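Local coordinates for protein general negative regulator of transcription subunit 2 (Saccharomyces cerevisiae, PDB 4BY6) that acts as a component of the CCR4-NOT core complex, required for its integrity, in negative regulation of transcription and cytoplasmic mRNA deadenylation, at residues Arg133-Leu143 / Phe183-Met191. Numbering follows the deposited sequence.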
loop_
_atom_site.group_PDB
_atom_site.type_symbol
_atom_site.label_atom_id
_atom_site.label_comp_id
_atom_site.label_asym_id
_atom_site.label_seq_id
_atom_site.Cartn_x
_atom_site.Cartn_y
_atom_site.Cartn_z
ATOM N N ARG E 133 10.567 27.957 -32.379
ATOM C CA ARG E 133 11.278 28.186 -33.618
ATOM C C ARG E 133 11.645 29.679 -33.717
ATOM O O ARG E 133 12.783 30.026 -34.048
ATOM C CB ARG E 133 10.426 27.719 -34.808
ATOM C CG ARG E 133 11.207 27.511 -36.078
ATOM C CD ARG E 133 11.983 26.231 -36.009
ATOM N NE ARG E 133 12.987 26.168 -37.066
ATOM C CZ ARG E 133 14.202 26.707 -36.958
ATOM N NH1 ARG E 133 14.546 27.373 -35.860
ATOM N NH2 ARG E 133 15.079 26.588 -37.947
ATOM N N LYS E 134 10.693 30.548 -33.364
ATOM C CA LYS E 134 10.891 31.997 -33.393
ATOM C C LYS E 134 11.962 32.491 -32.416
ATOM O O LYS E 134 12.650 33.477 -32.681
ATOM C CB LYS E 134 9.566 32.692 -33.104
ATOM C CG LYS E 134 9.697 34.133 -32.707
ATOM C CD LYS E 134 8.353 34.784 -32.632
ATOM C CE LYS E 134 8.437 36.160 -31.997
ATOM N NZ LYS E 134 7.203 36.909 -32.374
ATOM N N ARG E 135 12.092 31.814 -31.284
ATOM C CA ARG E 135 13.097 32.150 -30.278
ATOM C C ARG E 135 14.437 31.485 -30.559
ATOM O O ARG E 135 15.294 31.360 -29.664
ATOM C CB ARG E 135 12.608 31.745 -28.902
ATOM C CG ARG E 135 11.329 32.415 -28.549
ATOM C CD ARG E 135 10.783 31.906 -27.246
ATOM N NE ARG E 135 9.460 32.474 -27.032
ATOM C CZ ARG E 135 8.801 32.410 -25.887
ATOM N NH1 ARG E 135 9.345 31.788 -24.845
ATOM N NH2 ARG E 135 7.597 32.959 -25.794
ATOM N N ASN E 136 14.600 31.052 -31.806
ATOM C CA ASN E 136 15.848 30.474 -32.288
ATOM C C ASN E 136 16.215 29.115 -31.632
ATOM O O ASN E 136 17.390 28.781 -31.485
ATOM C CB ASN E 136 16.987 31.480 -32.125
ATOM C CG ASN E 136 18.132 31.179 -33.043
ATOM O OD1 ASN E 136 17.927 30.654 -34.141
ATOM N ND2 ASN E 136 19.358 31.476 -32.599
ATOM N N TRP E 137 15.202 28.343 -31.239
ATOM C CA TRP E 137 15.396 26.941 -30.896
ATOM C C TRP E 137 15.197 26.129 -32.160
ATOM O O TRP E 137 14.348 26.454 -32.980
ATOM C CB TRP E 137 14.402 26.476 -29.824
ATOM C CG TRP E 137 14.727 26.951 -28.475
ATOM C CD1 TRP E 137 14.320 28.124 -27.897
ATOM C CD2 TRP E 137 15.520 26.275 -27.500
ATOM N NE1 TRP E 137 14.819 28.217 -26.625
ATOM C CE2 TRP E 137 15.559 27.095 -26.352
ATOM C CE3 TRP E 137 16.202 25.055 -27.481
ATOM C CZ2 TRP E 137 16.256 26.731 -25.193
ATOM C CZ3 TRP E 137 16.894 24.698 -26.337
ATOM C CH2 TRP E 137 16.914 25.533 -25.204
ATOM N N ARG E 138 15.958 25.063 -32.314
ATOM C CA ARG E 138 15.745 24.154 -33.422
ATOM C C ARG E 138 15.420 22.763 -32.872
ATOM O O ARG E 138 15.946 22.354 -31.835
ATOM C CB ARG E 138 16.971 24.119 -34.329
ATOM C CG ARG E 138 17.098 25.298 -35.278
ATOM C CD ARG E 138 18.490 25.948 -35.119
ATOM N NE ARG E 138 19.496 25.632 -36.151
ATOM C CZ ARG E 138 20.790 25.954 -36.050
ATOM N NH1 ARG E 138 21.230 26.581 -34.962
ATOM N NH2 ARG E 138 21.651 25.646 -37.024
ATOM N N TYR E 139 14.523 22.054 -33.548
ATOM C CA TYR E 139 14.082 20.733 -33.089
ATOM C C TYR E 139 14.808 19.573 -33.789
ATOM O O TYR E 139 14.752 19.442 -35.010
ATOM C CB TYR E 139 12.568 20.592 -33.290
ATOM C CG TYR E 139 12.038 19.242 -32.899
ATOM C CD1 TYR E 139 11.942 18.875 -31.561
ATOM C CD2 TYR E 139 11.631 18.336 -33.859
ATOM C CE1 TYR E 139 11.468 17.645 -31.195
ATOM C CE2 TYR E 139 11.146 17.102 -33.501
ATOM C CZ TYR E 139 11.064 16.758 -32.169
ATOM O OH TYR E 139 10.565 15.524 -31.820
ATOM N N HIS E 140 15.494 18.737 -33.012
ATOM C CA HIS E 140 16.183 17.573 -33.569
ATOM C C HIS E 140 15.231 16.405 -33.772
ATOM O O HIS E 140 14.621 15.923 -32.813
ATOM C CB HIS E 140 17.332 17.153 -32.660
ATOM C CG HIS E 140 18.310 16.229 -33.312
ATOM N ND1 HIS E 140 18.190 14.854 -33.247
ATOM C CD2 HIS E 140 19.412 16.478 -34.055
ATOM C CE1 HIS E 140 19.195 14.296 -33.903
ATOM N NE2 HIS E 140 19.948 15.258 -34.409
ATOM N N LYS E 141 15.132 15.944 -35.015
ATOM C CA LYS E 141 14.133 14.951 -35.413
ATOM C C LYS E 141 14.296 13.573 -34.792
ATOM O O LYS E 141 13.302 12.974 -34.347
ATOM C CB LYS E 141 14.145 14.785 -36.919
ATOM C CG LYS E 141 13.771 16.030 -37.687
ATOM C CD LYS E 141 14.122 15.780 -39.126
ATOM C CE LYS E 141 13.878 16.966 -39.996
ATOM N NZ LYS E 141 14.411 16.619 -41.333
ATOM N N THR E 142 15.525 13.063 -34.751
ATOM C CA THR E 142 15.721 11.688 -34.274
ATOM C C THR E 142 15.996 11.633 -32.757
ATOM O O THR E 142 15.733 10.634 -32.108
ATOM C CB THR E 142 16.852 10.962 -35.044
ATOM O OG1 THR E 142 17.995 11.819 -35.146
ATOM C CG2 THR E 142 16.404 10.633 -36.441
ATOM N N LEU E 143 16.524 12.700 -32.183
ATOM C CA LEU E 143 16.660 12.739 -30.735
ATOM C C LEU E 143 15.354 13.201 -30.073
ATOM O O LEU E 143 15.175 13.015 -28.874
ATOM C CB LEU E 143 17.795 13.672 -30.322
ATOM C CG LEU E 143 19.238 13.240 -30.543
ATOM C CD1 LEU E 143 20.203 14.412 -30.219
ATOM C CD2 LEU E 143 19.514 12.043 -29.685
ATOM N N PHE E 183 28.909 19.693 -30.357
ATOM C CA PHE E 183 28.118 18.752 -31.111
ATOM C C PHE E 183 28.356 18.902 -32.599
ATOM O O PHE E 183 28.530 20.033 -33.105
ATOM C CB PHE E 183 26.654 18.952 -30.774
ATOM C CG PHE E 183 25.779 17.802 -31.126
ATOM C CD1 PHE E 183 25.620 16.743 -30.254
ATOM C CD2 PHE E 183 25.080 17.793 -32.314
ATOM C CE1 PHE E 183 24.792 15.689 -30.574
ATOM C CE2 PHE E 183 24.247 16.758 -32.627
ATOM C CZ PHE E 183 24.110 15.699 -31.768
ATOM N N LEU E 184 28.395 17.756 -33.285
ATOM C CA LEU E 184 28.411 17.724 -34.737
ATOM C C LEU E 184 26.984 17.534 -35.192
ATOM O O LEU E 184 26.403 16.481 -35.027
ATOM C CB LEU E 184 29.307 16.617 -35.277
ATOM C CG LEU E 184 29.219 16.511 -36.798
ATOM C CD1 LEU E 184 29.918 17.690 -37.441
ATOM C CD2 LEU E 184 29.830 15.236 -37.268
ATOM N N LEU E 185 26.432 18.587 -35.760
ATOM C CA LEU E 185 25.016 18.691 -36.050
ATOM C C LEU E 185 24.729 18.630 -37.538
ATOM O O LEU E 185 25.271 19.429 -38.311
ATOM C CB LEU E 185 24.501 20.010 -35.497
ATOM C CG LEU E 185 23.084 20.326 -35.909
ATOM C CD1 LEU E 185 22.156 19.298 -35.269
ATOM C CD2 LEU E 185 22.792 21.732 -35.456
ATOM N N PHE E 186 23.857 17.714 -37.934
ATOM C CA PHE E 186 23.511 17.556 -39.338
ATOM C C PHE E 186 22.229 18.279 -39.666
ATOM O O PHE E 186 21.222 18.062 -39.002
ATOM C CB PHE E 186 23.386 16.077 -39.696
ATOM C CG PHE E 186 24.699 15.418 -39.948
ATOM C CD1 PHE E 186 25.454 14.911 -38.899
ATOM C CD2 PHE E 186 25.209 15.336 -41.239
ATOM C CE1 PHE E 186 26.691 14.310 -39.139
ATOM C CE2 PHE E 186 26.440 14.744 -41.478
ATOM C CZ PHE E 186 27.176 14.231 -40.422
ATOM N N TYR E 187 22.263 19.120 -40.701
ATOM C CA TYR E 187 21.118 19.967 -41.013
ATOM C C TYR E 187 19.864 19.188 -41.441
ATOM O O TYR E 187 18.762 19.646 -41.173
ATOM C CB TYR E 187 21.489 20.959 -42.097
ATOM C CG TYR E 187 22.616 21.914 -41.743
ATOM C CD1 TYR E 187 22.488 22.833 -40.708
ATOM C CD2 TYR E 187 23.808 21.898 -42.454
ATOM C CE1 TYR E 187 23.523 23.707 -40.394
ATOM C CE2 TYR E 187 24.847 22.760 -42.143
ATOM C CZ TYR E 187 24.703 23.669 -41.109
ATOM O OH TYR E 187 25.736 24.555 -40.810
ATOM N N ASN E 188 20.018 18.032 -42.096
ATOM C CA ASN E 188 18.854 17.195 -42.436
ATOM C C ASN E 188 18.120 16.648 -41.178
ATOM O O ASN E 188 17.038 16.064 -41.278
ATOM C CB ASN E 188 19.238 16.044 -43.402
ATOM C CG ASN E 188 20.120 14.967 -42.769
ATOM O OD1 ASN E 188 20.534 15.054 -41.614
ATOM N ND2 ASN E 188 20.405 13.933 -43.545
ATOM N N ALA E 189 18.720 16.836 -40.005
ATOM C CA ALA E 189 18.207 16.251 -38.782
ATOM C C ALA E 189 17.438 17.267 -37.923
ATOM O O ALA E 189 16.805 16.902 -36.919
ATOM C CB ALA E 189 19.353 15.662 -37.982
ATOM N N ILE E 190 17.470 18.541 -38.304
ATOM C CA ILE E 190 16.755 19.522 -37.501
ATOM C C ILE E 190 15.702 20.216 -38.348
ATOM O O ILE E 190 15.842 20.310 -39.568
ATOM C CB ILE E 190 17.700 20.567 -36.882
ATOM C CG1 ILE E 190 18.623 21.148 -37.939
ATOM C CG2 ILE E 190 18.552 19.962 -35.769
ATOM C CD1 ILE E 190 19.502 22.279 -37.379
ATOM N N MET E 191 14.652 20.709 -37.702
ATOM C CA MET E 191 13.582 21.381 -38.430
ATOM C C MET E 191 13.128 22.650 -37.717
ATOM O O MET E 191 13.518 22.888 -36.573
ATOM C CB MET E 191 12.400 20.431 -38.627
ATOM C CG MET E 191 11.909 19.772 -37.367
ATOM S SD MET E 191 10.437 18.745 -37.647
ATOM C CE MET E 191 9.259 19.969 -38.222
#
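His140 and Ile190 pair in a single antiparallel bridge, their CA atoms 4.4 Å apart, with Tyr139 and Met191 exchanging N-H to carbonyl bonds in both directions and Lys141 N donating almost straight to Ala189 O (2.7 Å, 178° at the hydrogen). With CG of Lys141 anti to the carbonyl carbon (chi1 -63°), its straight chain carries NZ past Ala189 O to hydrogen-bond Asn188 O at 2.7 Å, from above the carbonyl plane; the same lysine makes a cation-pi contact with an aromatic side chain of another protein's chain. A methionine in its place would probably leave Asn188 O without this charged donor and forfeit that cation-pi contact. The Met191 chain runs along the Tyr139 side chain, with CG 3.8 Å from CD2 in the plane of the ring; SD stands at the edge too, a Met-aromatic contact. The His140 imidazole has Ala189 O over one face and Leu143 CD1 over the other, both offset toward the rim, and Leu143 N donates to ND1 in the ring plane, which probably helps to fix its rotation. On Arg138, NE meets Ile190 CD1 at 3.6 Å. Through the C-terminal tail, just after the 3-10 turn 187-189, the bridge joins edge strands 138-140 and 177-186 of the antiparallel sheet, consistent with the SH3-like barrel of the NOT2/NOT3/NOT5 C-terminal family, while Met191 also packs on Tyr129 of helix 123-134.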